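Local coordinates for Mlr3007 protein (Mesorhizobium loti, PDB 3QQM) that probably catalyses the pyridoxal 5'-phosphate-dependent transamination of branched-chain amino acids, passing the amino group between leucine, isoleucine or valine and 2-oxoglutarate, at residues F30-R35 against R181-D186; P177-A182 against G209-G214. All blocks are in the same frame, centred on the assembly; numbering follows the deposited sequence.

Contact 1 (30-35 against 181-186) and contact 2 (177-182 against 209-214) meet on helix 179-186 and share R181 and A182; their centres lie about 7 Å apart. Contact 2 sits at the buried N-terminal end of that helix, where backbone amides bind the phosphate of the pyridoxal-lysine residue at position 118. Contact 1 lies further along the helix, at the surface. R32 ties the two together: its NH2 is 2.7 Å from S211 O, a probable hydrogen bond, while its CB packs 3.6 Å from V179 CG1. The same V179 CG1 is 3.7 Å from R35 CB, and both arginines of contact 1 thus pack with their CB atoms on V179, in the first turn of the phosphate-binding helix.

Contact 1: residues F30-R35 against R181-D186; sequences FLRFDR and RAELLD
The R35 guanidinium has E183 CA and A182 O over one face, both offset toward its rim, and D186 OD2 at its edge in the plane. R32 carries L31 CG over one face of its own guanidinium and turns an edge to the E183 carboxylate, the two planes 86° apart. R35 and D186 meet tip to tip in an end-on salt bridge: R35 NH2 (2.7 Å) and R35 NH1 (2.9 Å) both bond to the single oxygen D186 OD2, the NH2 bond using the anti lone pair. R32 crosses E183 at about a right angle; the R32 side chain bends at chi3 (-78°), which turns NE out of the line of the chain. R32 NH1 makes a salt bridge of 2.9 Å to E183 OE1, reached from above the carboxylate plane, while R32 NH2 bonds to S211 O. One water accepts from R35 NE (3.0 Å) and donates to E183 OE2 (2.7 Å). An alanine in place of R35 would probably leave D186 without this salt bridge and the water without its NE donor. These surface salt bridges link the start of helix 33-47, after type II turn F30-F33, to helix 179-186, joining the four-stranded-sheet part of this class-IV aminotransferase fold to the cofactor-binding part.

Contact 2: residues P177-A182 against G209-G214; sequences PGVLRA and GNSLRG
L180 leans from the first turn of helix 179-186 onto the backbone of 209-214. Its CB lies 3.6 Å from N210 C and 3.7 Å from S211 N, against the peptide that joins those two residues. CG stands anti to the backbone N (chi1 172°) and comes 4.0 Å from N210 O. CD2 reaches in among the backbone atoms: it is 3.5 Å from N210 O, 3.8 Å from G209 C and 3.6 Å from G214 C, wedged between the end of strand 205-210 and the start of strand 214-220. G209, with no side chain, leaves room for this methyl. CD1, the other methyl, packs against the R32 guanidinium at NH1. The two segments form part of the phosphate-binding site of a class-IV aminotransferase: V179 N hydrogen-bonds to OP1 and S211 N to OP2 of the pyridoxal-lysine residue at position 118, and L180 N adds a weak bond to OP2. The amides at the helix N-terminus, with G178 as N-cap, would probably help to balance the phosphate charge. Beside L180, V179 CG1 packs 3.7 Å from S211 OG, whose hydroxyl is hydrogen-bonded to H36 NE2. The turn between the strands is braced from within by an Asx motif, in which N210 OD1 accepts from R213 N at 2.7 Å, the donor nearly in line with the C=O bond. N210 ND2 bonds in turn to I154 O.

Contact 1: residues F30-R35 against R181-D186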
loop_
_atom_site.group_PDB
_atom_site.type_symbol
_atom_site.label_atom_id
_atom_site.label_comp_id
_atom_site.label_asym_id
_atom_site.label_seq_id
_atom_site.Cartn_x
_atom_site.Cartn_y
_atom_site.Cartn_z
ATOM N N PHE A 30 16.761 -2.030 0.220
ATOM C CA PHE A 30 15.321 -1.725 0.200
ATOM C C PHE A 30 14.967 -0.381 0.780
ATOM O O PHE A 30 15.351 -0.055 1.877
ATOM C CB PHE A 30 14.511 -2.806 0.927
ATOM C CG PHE A 30 14.766 -4.181 0.427
ATOM C CD1 PHE A 30 14.208 -4.610 -0.743
ATOM C CD2 PHE A 30 15.614 -5.037 1.116
ATOM C CE1 PHE A 30 14.460 -5.875 -1.212
ATOM C CE2 PHE A 30 15.874 -6.305 0.655
ATOM C CZ PHE A 30 15.275 -6.731 -0.505
ATOM N N LEU A 31 14.208 0.392 0.029
ATOM C CA LEU A 31 13.783 1.687 0.502
ATOM C C LEU A 31 12.809 1.442 1.682
ATOM O O LEU A 31 11.963 0.555 1.617
ATOM C CB LEU A 31 13.121 2.455 -0.641
ATOM C CG LEU A 31 12.995 3.970 -0.589
ATOM C CD1 LEU A 31 14.363 4.641 -0.367
ATOM C CD2 LEU A 31 12.341 4.506 -1.899
ATOM N N ARG A 32 13.020 2.166 2.788
ATOM C CA ARG A 32 12.165 2.050 3.971
ATOM C C ARG A 32 12.133 0.612 4.519
ATOM O O ARG A 32 11.136 0.168 5.073
ATOM C CB ARG A 32 10.738 2.559 3.656
ATOM C CG ARG A 32 10.650 4.060 3.509
ATOM C CD ARG A 32 9.253 4.510 3.059
ATOM N NE ARG A 32 9.073 4.291 1.633
ATOM C CZ ARG A 32 9.470 5.158 0.707
ATOM N NH1 ARG A 32 10.025 6.323 1.063
ATOM N NH2 ARG A 32 9.291 4.875 -0.577
ATOM N N PHE A 33 13.269 -0.072 4.381
ATOM C CA PHE A 33 13.414 -1.461 4.786
ATOM C C PHE A 33 12.982 -1.718 6.205
ATOM O O PHE A 33 12.189 -2.599 6.440
ATOM C CB PHE A 33 14.865 -1.928 4.554
ATOM C CG PHE A 33 15.080 -3.439 4.661
ATOM C CD1 PHE A 33 14.059 -4.348 4.369
ATOM C CD2 PHE A 33 16.376 -3.938 4.792
ATOM C CE1 PHE A 33 14.307 -5.724 4.391
ATOM C CE2 PHE A 33 16.624 -5.314 4.789
ATOM C CZ PHE A 33 15.594 -6.198 4.593
ATOM N N ASP A 34 13.460 -0.928 7.146
ATOM C CA ASP A 34 13.096 -1.163 8.534
ATOM C C ASP A 34 11.587 -0.977 8.768
ATOM O O ASP A 34 10.988 -1.743 9.503
ATOM C CB ASP A 34 13.958 -0.352 9.505
ATOM C CG ASP A 34 13.928 1.118 9.235
ATOM O OD1 ASP A 34 13.206 1.551 8.302
ATOM O OD2 ASP A 34 14.643 1.844 9.956
ATOM N N ARG A 35 10.978 0.002 8.135
ATOM C CA ARG A 35 9.556 0.162 8.294
ATOM C C ARG A 35 8.832 -1.097 7.786
ATOM O O ARG A 35 7.937 -1.564 8.450
ATOM C CB ARG A 35 9.036 1.411 7.607
ATOM C CG ARG A 35 9.536 2.724 8.250
ATOM C CD ARG A 35 8.800 3.928 7.689
ATOM N NE ARG A 35 9.211 5.164 8.332
ATOM C CZ ARG A 35 8.688 5.645 9.468
ATOM N NH1 ARG A 35 7.751 4.974 10.124
ATOM N NH2 ARG A 35 9.143 6.791 9.978
ATOM N N ARG A 181 3.162 6.098 3.917
ATOM C CA ARG A 181 2.250 6.872 4.763
ATOM C C ARG A 181 2.872 7.117 6.105
ATOM O O ARG A 181 2.899 8.239 6.577
ATOM C CB ARG A 181 0.939 6.121 4.958
ATOM C CG ARG A 181 -0.071 6.794 5.877
ATOM C CD ARG A 181 -1.273 5.866 6.062
ATOM N NE ARG A 181 -2.318 6.427 6.920
ATOM C CZ ARG A 181 -2.336 6.348 8.237
ATOM N NH1 ARG A 181 -1.353 5.734 8.896
ATOM N NH2 ARG A 181 -3.349 6.898 8.906
ATOM N N ALA A 182 3.383 6.061 6.722
ATOM C CA ALA A 182 4.015 6.183 8.015
ATOM C C ALA A 182 5.221 7.126 7.960
ATOM O O ALA A 182 5.442 7.919 8.870
ATOM C CB ALA A 182 4.455 4.812 8.504
ATOM N N GLU A 183 6.036 7.023 6.921
ATOM C CA GLU A 183 7.207 7.880 6.862
ATOM C C GLU A 183 6.804 9.356 6.751
ATOM O O GLU A 183 7.424 10.212 7.373
ATOM C CB GLU A 183 8.119 7.502 5.700
ATOM C CG GLU A 183 9.526 8.182 5.732
ATOM C CD GLU A 183 10.419 7.727 4.579
ATOM O OE1 GLU A 183 10.080 7.997 3.407
ATOM O OE2 GLU A 183 11.499 7.133 4.849
ATOM N N LEU A 184 5.788 9.639 5.944
ATOM C CA LEU A 184 5.339 11.000 5.752
ATOM C C LEU A 184 4.717 11.554 7.030
ATOM O O LEU A 184 4.831 12.748 7.305
ATOM C CB LEU A 184 4.344 11.093 4.593
ATOM C CG LEU A 184 4.821 10.734 3.186
ATOM C CD1 LEU A 184 3.623 10.747 2.252
ATOM C CD2 LEU A 184 5.922 11.676 2.678
ATOM N N LEU A 185 4.067 10.693 7.814
ATOM C CA LEU A 185 3.454 11.128 9.060
ATOM C C LEU A 185 4.527 11.454 10.063
ATOM O O LEU A 185 4.452 12.486 10.738
ATOM C CB LEU A 185 2.491 10.065 9.624
ATOM C CG LEU A 185 1.110 9.974 8.949
ATOM C CD1 LEU A 185 0.367 8.705 9.329
ATOM C CD2 LEU A 185 0.281 11.227 9.298
ATOM N N ASP A 186 5.527 10.577 10.171
ATOM C CA ASP A 186 6.628 10.800 11.121
ATOM C C ASP A 186 7.503 12.022 10.750
ATOM O O ASP A 186 8.119 12.622 11.614
ATOM C CB ASP A 186 7.506 9.537 11.259
ATOM C CG ASP A 186 6.782 8.379 11.961
ATOM O OD1 ASP A 186 5.725 8.611 12.606
ATOM O OD2 ASP A 186 7.296 7.236 11.883
HETATM O O HOH W 1 11.890 6.198 7.315
#

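Contact 2: residues P177-A182 against G209-G214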
loop_
_atom_site.group_PDB
_atom_site.type_symbol
_atom_site.label_atom_id
_atom_site.label_comp_id
_atom_site.label_asym_id
_atom_site.label_seq_id
_atom_site.Cartn_x
_atom_site.Cartn_y
_atom_site.Cartn_z
ATOM N N PRO A 177 -2.122 0.830 7.269
ATOM C CA PRO A 177 -1.174 1.847 7.628
ATOM C C PRO A 177 0.033 1.631 6.750
ATOM O O PRO A 177 0.910 0.839 7.086
ATOM C CB PRO A 177 -0.856 1.549 9.106
ATOM C CG PRO A 177 -1.124 0.109 9.268
ATOM C CD PRO A 177 -2.311 -0.154 8.348
ATOM N N GLY A 178 0.042 2.282 5.595
ATOM C CA GLY A 178 1.137 2.160 4.660
ATOM C C GLY A 178 2.456 2.663 5.202
ATOM O O GLY A 178 2.510 3.522 6.086
ATOM N N VAL A 179 3.520 2.092 4.654
ATOM C CA VAL A 179 4.883 2.414 5.003
ATOM C C VAL A 179 5.296 3.813 4.481
ATOM O O VAL A 179 5.965 4.542 5.174
ATOM C CB VAL A 179 5.813 1.295 4.505
ATOM C CG1 VAL A 179 7.278 1.770 4.361
ATOM C CG2 VAL A 179 5.669 0.058 5.434
ATOM N N LEU A 180 4.936 4.166 3.259
ATOM C CA LEU A 180 5.233 5.515 2.797
ATOM C C LEU A 180 4.428 6.440 3.716
ATOM O O LEU A 180 4.953 7.392 4.264
ATOM C CB LEU A 180 4.824 5.721 1.344
ATOM C CG LEU A 180 4.929 7.169 0.844
ATOM C CD1 LEU A 180 6.402 7.649 0.813
ATOM C CD2 LEU A 180 4.289 7.385 -0.522
ATOM N N ARG A 181 3.162 6.098 3.917
ATOM C CA ARG A 181 2.250 6.872 4.763
ATOM C C ARG A 181 2.872 7.117 6.105
ATOM O O ARG A 181 2.899 8.239 6.577
ATOM C CB ARG A 181 0.939 6.121 4.958
ATOM C CG ARG A 181 -0.071 6.794 5.877
ATOM C CD ARG A 181 -1.273 5.866 6.062
ATOM N NE ARG A 181 -2.318 6.427 6.920
ATOM C CZ ARG A 181 -2.336 6.348 8.237
ATOM N NH1 ARG A 181 -1.353 5.734 8.896
ATOM N NH2 ARG A 181 -3.349 6.898 8.906
ATOM N N ALA A 182 3.383 6.061 6.722
ATOM C CA ALA A 182 4.015 6.183 8.015
ATOM C C ALA A 182 5.221 7.126 7.960
ATOM O O ALA A 182 5.442 7.919 8.870
ATOM C CB ALA A 182 4.455 4.812 8.504
ATOM N N GLY A 209 -0.036 7.213 -3.013
ATOM C CA GLY A 209 1.326 6.693 -2.940
ATOM C C GLY A 209 1.500 5.422 -2.172
ATOM O O GLY A 209 0.577 4.968 -1.475
ATOM N N ASN A 210 2.666 4.806 -2.371
ATOM C CA ASN A 210 3.052 3.607 -1.666
ATOM C C ASN A 210 4.565 3.585 -1.542
ATOM O O ASN A 210 5.254 4.443 -2.094
ATOM C CB ASN A 210 2.497 2.331 -2.303
ATOM C CG ASN A 210 2.922 2.138 -3.745
ATOM O OD1 ASN A 210 4.012 2.513 -4.159
ATOM N ND2 ASN A 210 2.072 1.485 -4.496
ATOM N N SER A 211 5.076 2.635 -0.769
ATOM C CA SER A 211 6.513 2.557 -0.542
ATOM C C SER A 211 7.278 2.287 -1.840
ATOM O O SER A 211 8.358 2.796 -2.040
ATOM C CB SER A 211 6.851 1.474 0.481
ATOM O OG SER A 211 8.216 1.570 0.834
ATOM N N LEU A 212 6.700 1.470 -2.699
ATOM C CA LEU A 212 7.328 1.123 -3.939
ATOM C C LEU A 212 7.527 2.326 -4.856
ATOM O O LEU A 212 8.619 2.534 -5.360
ATOM C CB LEU A 212 6.512 0.064 -4.677
ATOM C CG LEU A 212 7.035 -0.301 -6.060
ATOM C CD1 LEU A 212 8.499 -0.827 -5.972
ATOM C CD2 LEU A 212 6.081 -1.300 -6.801
ATOM N N ARG A 213 6.487 3.131 -5.032
ATOM C CA ARG A 213 6.559 4.247 -5.995
ATOM C C ARG A 213 6.720 5.641 -5.461
ATOM O O ARG A 213 6.986 6.534 -6.240
ATOM C CB ARG A 213 5.305 4.245 -6.884
ATOM C CG ARG A 213 5.168 3.011 -7.701
ATOM C CD ARG A 213 4.156 3.145 -8.823
ATOM N NE ARG A 213 4.091 1.905 -9.618
ATOM C CZ ARG A 213 4.904 1.629 -10.630
ATOM N NH1 ARG A 213 5.844 2.484 -11.002
ATOM N NH2 ARG A 213 4.797 0.477 -11.259
ATOM N N GLY A 214 6.588 5.844 -4.166
ATOM C CA GLY A 214 6.642 7.199 -3.625
ATOM C C GLY A 214 5.309 7.884 -3.956
ATOM O O GLY A 214 4.324 7.191 -4.279
#